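Local coordinates for protein putative SAM-dependent O-methyltranferase (Podospora anserina, PDB 4YMH) that binds S-adenosyl-L-homocysteine and probably transfers methyl groups from S-adenosylmethionine to hydroxyl oxygens, at residues W188-D191 against H192-P195; I231-D235 against G236-A240. One frame throughout, in Å; residues are numbered along the deposited sequence.

Contact 1: W188-D191 against H192-P195; sequences WLND and HVRP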
loop_
_atom_site.group_PDB
_atom_site.type_symbol
_atom_site.label_atom_id
_atom_site.label_comp_id
_atom_site.label_asym_id
_atom_site.label_seq_id
_atom_site.Cartn_x
_atom_site.Cartn_y
_atom_site.Cartn_z
ATOM N N TRP A 188 16.714 5.551 -17.222
ATOM C CA TRP A 188 17.536 6.305 -16.269
ATOM C C TRP A 188 18.549 5.421 -15.556
ATOM O O TRP A 188 19.517 5.921 -14.980
ATOM C CB TRP A 188 16.640 6.986 -15.212
ATOM C CG TRP A 188 15.768 5.986 -14.515
ATOM C CD1 TRP A 188 14.534 5.547 -14.923
ATOM C CD2 TRP A 188 16.072 5.263 -13.314
ATOM N NE1 TRP A 188 14.057 4.600 -14.044
ATOM C CE2 TRP A 188 14.980 4.411 -13.048
ATOM C CE3 TRP A 188 17.163 5.254 -12.435
ATOM C CZ2 TRP A 188 14.945 3.565 -11.943
ATOM C CZ3 TRP A 188 17.124 4.417 -11.338
ATOM C CH2 TRP A 188 16.026 3.580 -11.104
ATOM N N LEU A 189 18.308 4.111 -15.571
ATOM C CA LEU A 189 19.084 3.188 -14.749
ATOM C C LEU A 189 20.560 3.156 -15.130
ATOM O O LEU A 189 20.907 3.183 -16.305
ATOM C CB LEU A 189 18.490 1.780 -14.838
ATOM C CG LEU A 189 19.049 0.759 -13.845
ATOM C CD1 LEU A 189 18.759 1.183 -12.409
ATOM C CD2 LEU A 189 18.454 -0.604 -14.116
ATOM N N ASN A 190 21.424 3.122 -14.121
ATOM C CA ASN A 190 22.869 2.980 -14.322
ATOM C C ASN A 190 23.192 1.740 -15.161
ATOM O O ASN A 190 22.795 0.634 -14.815
ATOM C CB ASN A 190 23.561 2.915 -12.953
ATOM C CG ASN A 190 25.056 2.698 -13.044
ATOM O OD1 ASN A 190 25.673 2.891 -14.089
ATOM N ND2 ASN A 190 25.652 2.303 -11.922
ATOM N N ASP A 191 23.908 1.922 -16.264
ATOM C CA ASP A 191 24.180 0.806 -17.170
ATOM C C ASP A 191 24.956 -0.334 -16.503
ATOM O O ASP A 191 24.830 -1.487 -16.899
ATOM C CB ASP A 191 24.950 1.292 -18.401
ATOM C CG ASP A 191 24.059 2.015 -19.401
ATOM O OD1 ASP A 191 22.843 1.707 -19.460
ATOM O OD2 ASP A 191 24.581 2.893 -20.121
ATOM N N HIS A 192 25.750 -0.009 -15.491
ATOM C CA HIS A 192 26.594 -0.999 -14.824
ATOM C C HIS A 192 25.804 -2.057 -14.051
ATOM O O HIS A 192 26.296 -3.166 -13.834
ATOM C CB HIS A 192 27.570 -0.301 -13.877
ATOM C CG HIS A 192 28.619 0.497 -14.583
ATOM N ND1 HIS A 192 29.569 1.233 -13.911
ATOM C CD2 HIS A 192 28.874 0.660 -15.900
ATOM C CE1 HIS A 192 30.370 1.817 -14.789
ATOM N NE2 HIS A 192 29.970 1.483 -16.002
ATOM N N VAL A 193 24.593 -1.716 -13.616
ATOM C CA VAL A 193 23.764 -2.676 -12.897
ATOM C C VAL A 193 22.585 -3.153 -13.733
ATOM O O VAL A 193 21.750 -3.908 -13.261
ATOM C CB VAL A 193 23.229 -2.087 -11.585
ATOM C CG1 VAL A 193 24.397 -1.652 -10.694
ATOM C CG2 VAL A 193 22.304 -0.923 -11.883
ATOM N N ARG A 194 22.532 -2.717 -14.984
ATOM C CA ARG A 194 21.429 -3.079 -15.880
ATOM C C ARG A 194 21.341 -4.602 -16.169
ATOM O O ARG A 194 20.264 -5.180 -16.052
ATOM C CB ARG A 194 21.551 -2.265 -17.179
ATOM C CG ARG A 194 20.386 -2.360 -18.137
ATOM C CD ARG A 194 20.534 -1.342 -19.298
ATOM N NE ARG A 194 20.344 0.054 -18.874
ATOM C CZ ARG A 194 19.152 0.625 -18.700
ATOM N NH1 ARG A 194 18.047 -0.087 -18.872
ATOM N NH2 ARG A 194 19.057 1.896 -18.327
ATOM N N PRO A 195 22.459 -5.271 -16.534
ATOM C CA PRO A 195 22.303 -6.721 -16.744
ATOM C C PRO A 195 21.757 -7.481 -15.534
ATOM O O PRO A 195 20.881 -8.365 -15.680
ATOM C CB PRO A 195 23.726 -7.176 -17.067
ATOM C CG PRO A 195 24.334 -5.990 -17.702
ATOM C CD PRO A 195 23.792 -4.809 -16.972
HETATM O O HOH W 1 28.583 2.334 -11.215
#
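Arg194 NE and Asp191 OD1 form a salt bridge of 3.1 Å, the two side chains running alongside each other. OD1 makes the contact, and the carboxylate and guanidinium planes are 62° apart, which rules out a flat two-pronged pairing. Further out, Arg194 NH2 makes a weak hydrogen bond of 3.0 Å to Leu189 O, and Leu189 CB lies over one face of the guanidinium. The long arginine suits this place because NH2 also reaches Ala186 O, earlier in the same loop. An alanine in place of Arg194 would probably leave Asp191 without its charged mate and the carbonyls of Leu189 and Ala186 short of a donor. Val193 N donates to Asn190 O at 3.2 Å, closing a type I beta turn just before helix 194-212, and Arg194 N donates weakly to Asp191 O. Asn190 adds an Asx turn: with CG anti to the backbone N (chi1 177°) and beside the carbonyl carbon, OD1 comes to His192 N, two residues on, in a weak bond of 3.2 Å. A water bridges Asn190 ND2 and His192 ND1. The buried Leu189 touches Val193 CG2 with CG, at 4.2 Å, the two branched side chains crossing at about a right angle.

Contact 2: I231-D235 against G236-A240; sequences IRWKD and GAQRA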
loop_
_atom_site.group_PDB
_atom_site.type_symbol
_atom_site.label_atom_id
_atom_site.label_comp_id
_atom_site.label_asym_id
_atom_site.label_seq_id
_atom_site.Cartn_x
_atom_site.Cartn_y
_atom_site.Cartn_z
ATOM N N ILE A 231 0.116 -10.792 -1.127
ATOM C CA ILE A 231 -0.489 -12.100 -1.357
ATOM C C ILE A 231 -1.298 -12.498 -0.130
ATOM O O ILE A 231 -0.803 -12.400 0.993
ATOM C CB ILE A 231 0.572 -13.181 -1.648
ATOM C CG1 ILE A 231 1.462 -12.773 -2.833
ATOM C CG2 ILE A 231 -0.099 -14.523 -1.906
ATOM C CD1 ILE A 231 2.650 -13.727 -3.069
ATOM N N ARG A 232 -2.537 -12.940 -0.337
ATOM C CA ARG A 232 -3.320 -13.473 0.784
ATOM C C ARG A 232 -3.987 -14.765 0.354
ATOM O O ARG A 232 -4.112 -15.029 -0.834
ATOM C CB ARG A 232 -4.380 -12.462 1.262
ATOM C CG ARG A 232 -5.470 -12.173 0.240
ATOM C CD ARG A 232 -6.541 -11.180 0.741
ATOM N NE ARG A 232 -7.385 -11.753 1.794
ATOM C CZ ARG A 232 -8.550 -12.370 1.585
ATOM N NH1 ARG A 232 -9.041 -12.499 0.352
ATOM N NH2 ARG A 232 -9.228 -12.863 2.612
ATOM N N TRP A 233 -4.418 -15.581 1.305
ATOM C CA TRP A 233 -5.292 -16.691 0.949
ATOM C C TRP A 233 -6.603 -16.129 0.413
ATOM O O TRP A 233 -7.137 -15.164 0.978
ATOM C CB TRP A 233 -5.598 -17.582 2.157
ATOM C CG TRP A 233 -4.432 -18.269 2.802
ATOM C CD1 TRP A 233 -3.862 -17.958 4.005
ATOM C CD2 TRP A 233 -3.725 -19.415 2.310
ATOM N NE1 TRP A 233 -2.841 -18.830 4.284
ATOM C CE2 TRP A 233 -2.731 -19.732 3.260
ATOM C CE3 TRP A 233 -3.831 -20.200 1.154
ATOM C CZ2 TRP A 233 -1.851 -20.802 3.095
ATOM C CZ3 TRP A 233 -2.947 -21.269 0.989
ATOM C CH2 TRP A 233 -1.977 -21.556 1.955
ATOM N N LYS A 234 -7.135 -16.734 -0.653
ATOM C CA LYS A 234 -8.534 -16.494 -1.029
ATOM C C LYS A 234 -9.433 -16.822 0.150
ATOM O O LYS A 234 -9.114 -17.725 0.925
ATOM C CB LYS A 234 -8.960 -17.348 -2.221
ATOM C CG LYS A 234 -8.375 -16.953 -3.549
ATOM C CD LYS A 234 -9.204 -17.600 -4.674
ATOM C CE LYS A 234 -8.465 -17.558 -6.014
ATOM N NZ LYS A 234 -8.060 -16.179 -6.389
ATOM N N ASP A 235 -10.559 -16.115 0.281
ATOM C CA ASP A 235 -11.480 -16.378 1.388
ATOM C C ASP A 235 -11.752 -17.876 1.539
ATOM O O ASP A 235 -11.660 -18.436 2.637
ATOM C CB ASP A 235 -12.812 -15.636 1.191
ATOM C CG ASP A 235 -12.703 -14.137 1.450
ATOM O OD1 ASP A 235 -11.715 -13.703 2.081
ATOM O OD2 ASP A 235 -13.622 -13.395 1.028
ATOM N N GLY A 236 -12.062 -18.530 0.427
ATOM C CA GLY A 236 -12.403 -19.946 0.460
ATOM C C GLY A 236 -11.235 -20.902 0.663
ATOM O O GLY A 236 -11.446 -22.069 1.000
ATOM N N ALA A 237 -10.010 -20.414 0.463
ATOM C CA ALA A 237 -8.813 -21.252 0.534
ATOM C C ALA A 237 -8.213 -21.293 1.939
ATOM O O ALA A 237 -7.292 -22.076 2.212
ATOM C CB ALA A 237 -7.762 -20.760 -0.466
ATOM N N GLN A 238 -8.712 -20.427 2.819
ATOM C CA GLN A 238 -8.270 -20.425 4.210
ATOM C C GLN A 238 -8.631 -21.753 4.861
ATOM O O GLN A 238 -9.702 -22.312 4.609
ATOM C CB GLN A 238 -8.894 -19.257 4.981
ATOM C CG GLN A 238 -8.488 -17.893 4.440
ATOM C CD GLN A 238 -9.223 -16.745 5.114
ATOM O OE1 GLN A 238 -10.112 -16.954 5.940
ATOM N NE2 GLN A 238 -8.861 -15.525 4.751
ATOM N N ARG A 239 -7.726 -22.260 5.693
ATOM C CA ARG A 239 -7.909 -23.566 6.307
ATOM C C ARG A 239 -7.763 -23.457 7.823
ATOM O O ARG A 239 -7.238 -22.464 8.330
ATOM C CB ARG A 239 -6.908 -24.572 5.716
ATOM C CG ARG A 239 -7.214 -24.964 4.249
ATOM C CD ARG A 239 -8.601 -25.581 4.164
ATOM N NE ARG A 239 -8.996 -26.027 2.833
ATOM C CZ ARG A 239 -9.747 -25.311 2.005
ATOM N NH1 ARG A 239 -10.160 -24.103 2.373
ATOM N NH2 ARG A 239 -10.076 -25.795 0.810
ATOM N N ALA A 240 -8.255 -24.462 8.542
ATOM C CA ALA A 240 -8.203 -24.456 10.002
ATOM C C ALA A 240 -6.944 -25.158 10.518
ATOM O O ALA A 240 -5.861 -25.029 9.937
ATOM C CB ALA A 240 -9.453 -25.114 10.579
HETATM O O HOH W 2 -12.971 -16.783 4.897
#
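Gln238 folds back over the turn that ends strand 228-233, its CB 3.7 Å from Asp235 O. The next carbon, CG, rests against Trp233 CB, at 3.7 Å, and against the carbonyl oxygens of Lys234 and Asp235. Beyond it the chain is extended (chi2 174°), which carries the amide back toward Arg232. OE1 accepts at 3.0 Å from a water shared with Asp235 O. NE2 lies 3.4 Å from Arg232 NH2; both are donors, so this is proximity without a bond, the planes 76° apart. Glutamine suits the place: methylenes for packing, an amide for the water. Arg232 NH2 donates instead to Asp235 OD1, a nearly straight salt bridge of 2.7 Å in the guanidinium plane; NH1 pairs with Asp218 on the adjoining strand. Ala237 is small enough to sit with CB 4.0 Å from Lys234 CB and near Trp233 CE3; the indole NE1 is bonded to Leu163 O. Ala237 N donates to Lys234 O at 2.9 Å, and Gln238 N does so weakly. The first bond closes a type I beta turn by which the chain leaves strand 228-233, final in sequence and antiparallel to both neighbours, as in the class I methyltransferase fold.

How the contacts relate
From the N terminus the chain first lays down most of the sheet, and contact 1 comes only after strand 167-171, where the loop following it turns into helix 194-212. That helix is followed by strands 217-222 and 228-233, and contact 2 lies where the second of these, inserted between 167-171 and 217-222, runs out into the C-terminal tail. Each contact closes just one turn between adjoining segments, so the two stand in series, neither nesting nor crossing. The centres of contact 1 and contact 2 are about 39 Å apart, on opposite sides of the chain's centre. Both have residues within reach of the second subunit: Trp188 packs on its Pro7, and Arg232 on its Arg62.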